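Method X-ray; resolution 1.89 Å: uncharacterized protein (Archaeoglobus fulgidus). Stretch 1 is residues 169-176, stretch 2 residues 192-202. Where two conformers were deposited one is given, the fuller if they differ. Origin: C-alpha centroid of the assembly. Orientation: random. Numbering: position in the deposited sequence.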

# COMPACT_ATOMS: atom_id res chain seq x y z
N THR D 169 20.18 -16.60 -24.70
CA THR D 169 19.01 -15.73 -24.85
C THR D 169 18.59 -15.19 -23.48
O THR D 169 18.50 -15.94 -22.52
CB THR D 169 17.84 -16.48 -25.48
OG1 THR D 169 18.22 -16.99 -26.77
CG2 THR D 169 16.60 -15.58 -25.63
N LYS D 170 18.34 -13.89 -23.39
CA LYS D 170 17.93 -13.31 -22.12
C LYS D 170 16.43 -13.52 -21.92
O LYS D 170 15.64 -13.22 -22.81
CB LYS D 170 18.17 -11.81 -22.04
CG LYS D 170 17.92 -11.31 -20.61
CD LYS D 170 18.35 -9.90 -20.37
CE LYS D 170 18.14 -9.46 -18.88
NZ LYS D 170 19.09 -10.11 -17.95
N PRO D 171 16.05 -14.01 -20.74
CA PRO D 171 14.64 -14.08 -20.41
C PRO D 171 14.03 -12.73 -20.07
O PRO D 171 14.56 -11.95 -19.27
CB PRO D 171 14.63 -15.00 -19.16
CG PRO D 171 15.96 -15.60 -19.10
CD PRO D 171 16.88 -14.66 -19.72
N GLU D 172 12.89 -12.47 -20.67
CA GLU D 172 12.05 -11.37 -20.24
C GLU D 172 10.87 -12.03 -19.56
O GLU D 172 10.09 -12.70 -20.21
CB GLU D 172 11.57 -10.56 -21.42
CG GLU D 172 10.65 -9.42 -21.00
CD GLU D 172 10.25 -8.51 -22.12
OE1 GLU D 172 9.30 -8.86 -22.82
OE2 GLU D 172 10.83 -7.42 -22.23
N LEU D 173 10.73 -11.78 -18.25
CA LEU D 173 9.96 -12.65 -17.38
C LEU D 173 8.61 -12.01 -17.21
O LEU D 173 8.48 -11.04 -16.51
CB LEU D 173 10.66 -12.79 -16.04
CG LEU D 173 12.10 -13.39 -16.09
CD1 LEU D 173 12.79 -13.10 -14.79
CD2 LEU D 173 12.03 -14.89 -16.36
N GLU D 174 7.61 -12.60 -17.85
CA GLU D 174 6.30 -11.97 -17.94
C GLU D 174 5.56 -12.36 -16.68
O GLU D 174 5.50 -13.57 -16.35
CB GLU D 174 5.55 -12.47 -19.17
CG GLU D 174 6.40 -12.58 -20.45
CD GLU D 174 7.00 -11.26 -20.91
OE1 GLU D 174 6.49 -10.18 -20.53
OE2 GLU D 174 8.01 -11.31 -21.66
N CYS D 175 5.09 -11.36 -15.95
CA CYS D 175 4.31 -11.57 -14.76
C CYS D 175 2.94 -10.90 -14.83
O CYS D 175 2.85 -9.70 -15.02
CB CYS D 175 5.03 -11.01 -13.53
SG CYS D 175 6.66 -11.82 -13.23
N TYR D 176 1.91 -11.71 -14.64
CA TYR D 176 0.51 -11.28 -14.76
C TYR D 176 -0.22 -11.20 -13.42
O TYR D 176 -1.45 -10.97 -13.39
CB TYR D 176 -0.29 -12.23 -15.66
CG TYR D 176 0.16 -12.36 -17.09
CD1 TYR D 176 1.27 -13.13 -17.41
CD2 TYR D 176 -0.57 -11.80 -18.12
CE1 TYR D 176 1.69 -13.30 -18.74
CE2 TYR D 176 -0.18 -11.94 -19.44
CZ TYR D 176 0.95 -12.70 -19.75
OH TYR D 176 1.36 -12.82 -21.05
N TYR D 192 17.89 -20.66 -10.99
CA TYR D 192 17.57 -20.96 -12.39
C TYR D 192 17.67 -19.72 -13.27
O TYR D 192 18.03 -19.83 -14.45
CB TYR D 192 16.19 -21.56 -12.55
CG TYR D 192 16.06 -22.91 -11.94
CD1 TYR D 192 16.57 -24.04 -12.57
CD2 TYR D 192 15.40 -23.07 -10.74
CE1 TYR D 192 16.44 -25.29 -12.00
CE2 TYR D 192 15.28 -24.32 -10.15
CZ TYR D 192 15.80 -25.41 -10.78
OH TYR D 192 15.63 -26.62 -10.19
N LEU D 193 17.39 -18.55 -12.69
CA LEU D 193 17.35 -17.31 -13.43
C LEU D 193 18.56 -16.47 -13.03
O LEU D 193 18.82 -16.25 -11.86
CB LEU D 193 16.03 -16.59 -13.13
CG LEU D 193 14.76 -17.35 -13.50
CD1 LEU D 193 13.48 -16.59 -13.05
CD2 LEU D 193 14.72 -17.66 -15.04
N GLU D 194 19.30 -15.96 -14.00
CA GLU D 194 20.51 -15.22 -13.72
C GLU D 194 20.25 -13.71 -13.62
O GLU D 194 19.65 -13.11 -14.53
CB GLU D 194 21.57 -15.49 -14.81
CG GLU D 194 22.96 -15.11 -14.42
CD GLU D 194 23.50 -15.85 -13.16
OE1 GLU D 194 22.94 -16.91 -12.76
OE2 GLU D 194 24.51 -15.35 -12.56
N PRO D 195 20.74 -13.08 -12.55
CA PRO D 195 20.51 -11.66 -12.39
C PRO D 195 21.45 -10.87 -13.28
O PRO D 195 22.44 -11.40 -13.70
CB PRO D 195 20.88 -11.42 -10.94
CG PRO D 195 21.95 -12.35 -10.70
CD PRO D 195 21.55 -13.60 -11.46
N PRO D 196 21.12 -9.62 -13.59
CA PRO D 196 19.88 -8.92 -13.24
C PRO D 196 18.71 -9.41 -14.09
O PRO D 196 18.83 -9.59 -15.29
CB PRO D 196 20.18 -7.46 -13.59
CG PRO D 196 21.33 -7.50 -14.48
CD PRO D 196 22.08 -8.74 -14.26
N LEU D 197 17.59 -9.62 -13.44
CA LEU D 197 16.43 -10.12 -14.10
C LEU D 197 15.76 -8.98 -14.87
O LEU D 197 15.90 -7.81 -14.54
CB LEU D 197 15.45 -10.69 -13.08
CG LEU D 197 15.99 -11.70 -12.05
CD1 LEU D 197 14.85 -12.11 -11.15
CD2 LEU D 197 16.64 -12.90 -12.68
N ARG D 198 15.06 -9.36 -15.92
CA ARG D 198 14.20 -8.45 -16.66
C ARG D 198 12.77 -8.91 -16.49
O ARG D 198 12.42 -9.97 -16.99
CB ARG D 198 14.60 -8.45 -18.13
CG ARG D 198 13.75 -7.53 -19.02
CD ARG D 198 13.73 -6.12 -18.56
NE ARG D 198 13.13 -5.26 -19.58
CZ ARG D 198 13.03 -3.93 -19.50
NH1 ARG D 198 13.50 -3.28 -18.47
NH2 ARG D 198 12.44 -3.23 -20.48
N LEU D 199 11.94 -8.09 -15.85
CA LEU D 199 10.53 -8.43 -15.61
C LEU D 199 9.61 -7.53 -16.43
O LEU D 199 9.87 -6.35 -16.63
CB LEU D 199 10.11 -8.24 -14.12
CG LEU D 199 10.85 -8.82 -12.90
CD1 LEU D 199 9.89 -9.16 -11.72
CD2 LEU D 199 11.67 -10.00 -13.23
N GLN D 200 8.49 -8.07 -16.84
CA GLN D 200 7.46 -7.27 -17.42
C GLN D 200 6.14 -7.53 -16.70
O GLN D 200 5.72 -8.68 -16.51
CB GLN D 200 7.38 -7.60 -18.88
CG GLN D 200 6.33 -6.82 -19.65
CD GLN D 200 6.87 -6.43 -20.98
OE1 GLN D 200 7.09 -5.27 -21.25
NE2 GLN D 200 7.17 -7.44 -21.81
N PHE D 201 5.52 -6.47 -16.26
CA PHE D 201 4.31 -6.56 -15.50
C PHE D 201 3.17 -6.35 -16.49
O PHE D 201 3.20 -5.35 -17.22
CB PHE D 201 4.28 -5.47 -14.45
CG PHE D 201 5.43 -5.51 -13.46
CD1 PHE D 201 5.96 -6.69 -13.01
CD2 PHE D 201 5.92 -4.33 -12.91
CE1 PHE D 201 6.97 -6.69 -12.05
CE2 PHE D 201 6.93 -4.35 -11.96
CZ PHE D 201 7.46 -5.52 -11.55
N ILE D 202 2.24 -7.30 -16.59
CA ILE D 202 1.14 -7.25 -17.57
C ILE D 202 -0.21 -7.12 -16.86
O ILE D 202 -0.61 -7.98 -16.07
CB ILE D 202 1.15 -8.45 -18.50
CG1 ILE D 202 2.57 -8.61 -19.14
CG2 ILE D 202 0.07 -8.31 -19.59
CD1 ILE D 202 2.64 -9.54 -20.37
O HOH W 1 20.14 -12.70 -17.48
O HOH W 2 15.90 -11.99 -16.96
O HOH W 3 9.41 -5.08 -23.00

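Strands 170-175 and 197-202 pair in parallel, their axes crossing at -31° and coming within 4.5 Å. Together the two stretches bury 782 Å² of surface.

Thr-169 makes no contact with stretch 2. The contact begins at Lys-170. Its CA-to-CB bond points sideways, but the long side chain carries its amino group to the loop ahead of the second strand. There NZ donates a hydrogen bond to Pro-196 O at 2.7 Å. Water 1 links the same amino group to the carbonyl of Glu-194. The methylene carbon Lys-170 CE also packs on Arg-198 CB at 3.8 Å.

Pro-171 has no backbone N-H to donate. Its carbonyl reaches the second strand through water 2, which donates to Pro-171 O and accepts from Arg-198 N. Water thus fills the place of a direct bond where the strands start to pair.

Glu-172 lies on the same face of the sheet as Arg-198, Glu-174 and Gln-200. Glu-172 OE2 lies near the plane of the Arg-198 guanidinium, at its edge, but is 4.1 Å from Arg-198 NE, too far for a salt bridge. Arg-198 NE is left without a partner in the model, although NH1 and NH2 are bonded elsewhere in the structure. Glu-172 OE1 comes within 2.8 Å of Gln-200 NE2, yet the angle is too poor for a hydrogen bond.

Leu-173 bonds to the second strand through both backbone polar atoms. Its N donates to Arg-198 O at 2.8 Å, and its O accepts from Gln-200 N at 3.0 Å. These bonds straddle Leu-199, as expected of parallel pairing. The side chain, on the other face, joins a leucine cluster. Leu-173 CD1 is 3.6 Å from Leu-199 CD2, 4.0 Å from Leu-193 CD1 and 4.0 Å from Leu-197 CB.

Glu-174 returns to the polar face. Its OE1 accepts a nearly straight hydrogen bond from Gln-200 NE2 at 3.1 Å, with an N-H...O angle of 167°. The bond joins two residues that are also paired in the backbone register.

Cys-175 repeats the pattern of Leu-173. Its N donates to Gln-200 O at 2.8 Å, and its O accepts from Ile-202 N at 2.9 Å. Its side chain shares the apolar face with Leu-199 and Phe-201. Cys-175 CB approaches the edge of the Phe-201 ring, 4.4 Å from CD1.

Tyr-176 follows the strand. Ile-202 covers one face of its ring, with Ile-202 CB 4.1 Å from the ring centroid in a CH-pi contact. Ile-202 CD1 also touches Tyr-176 CZ at 3.6 Å.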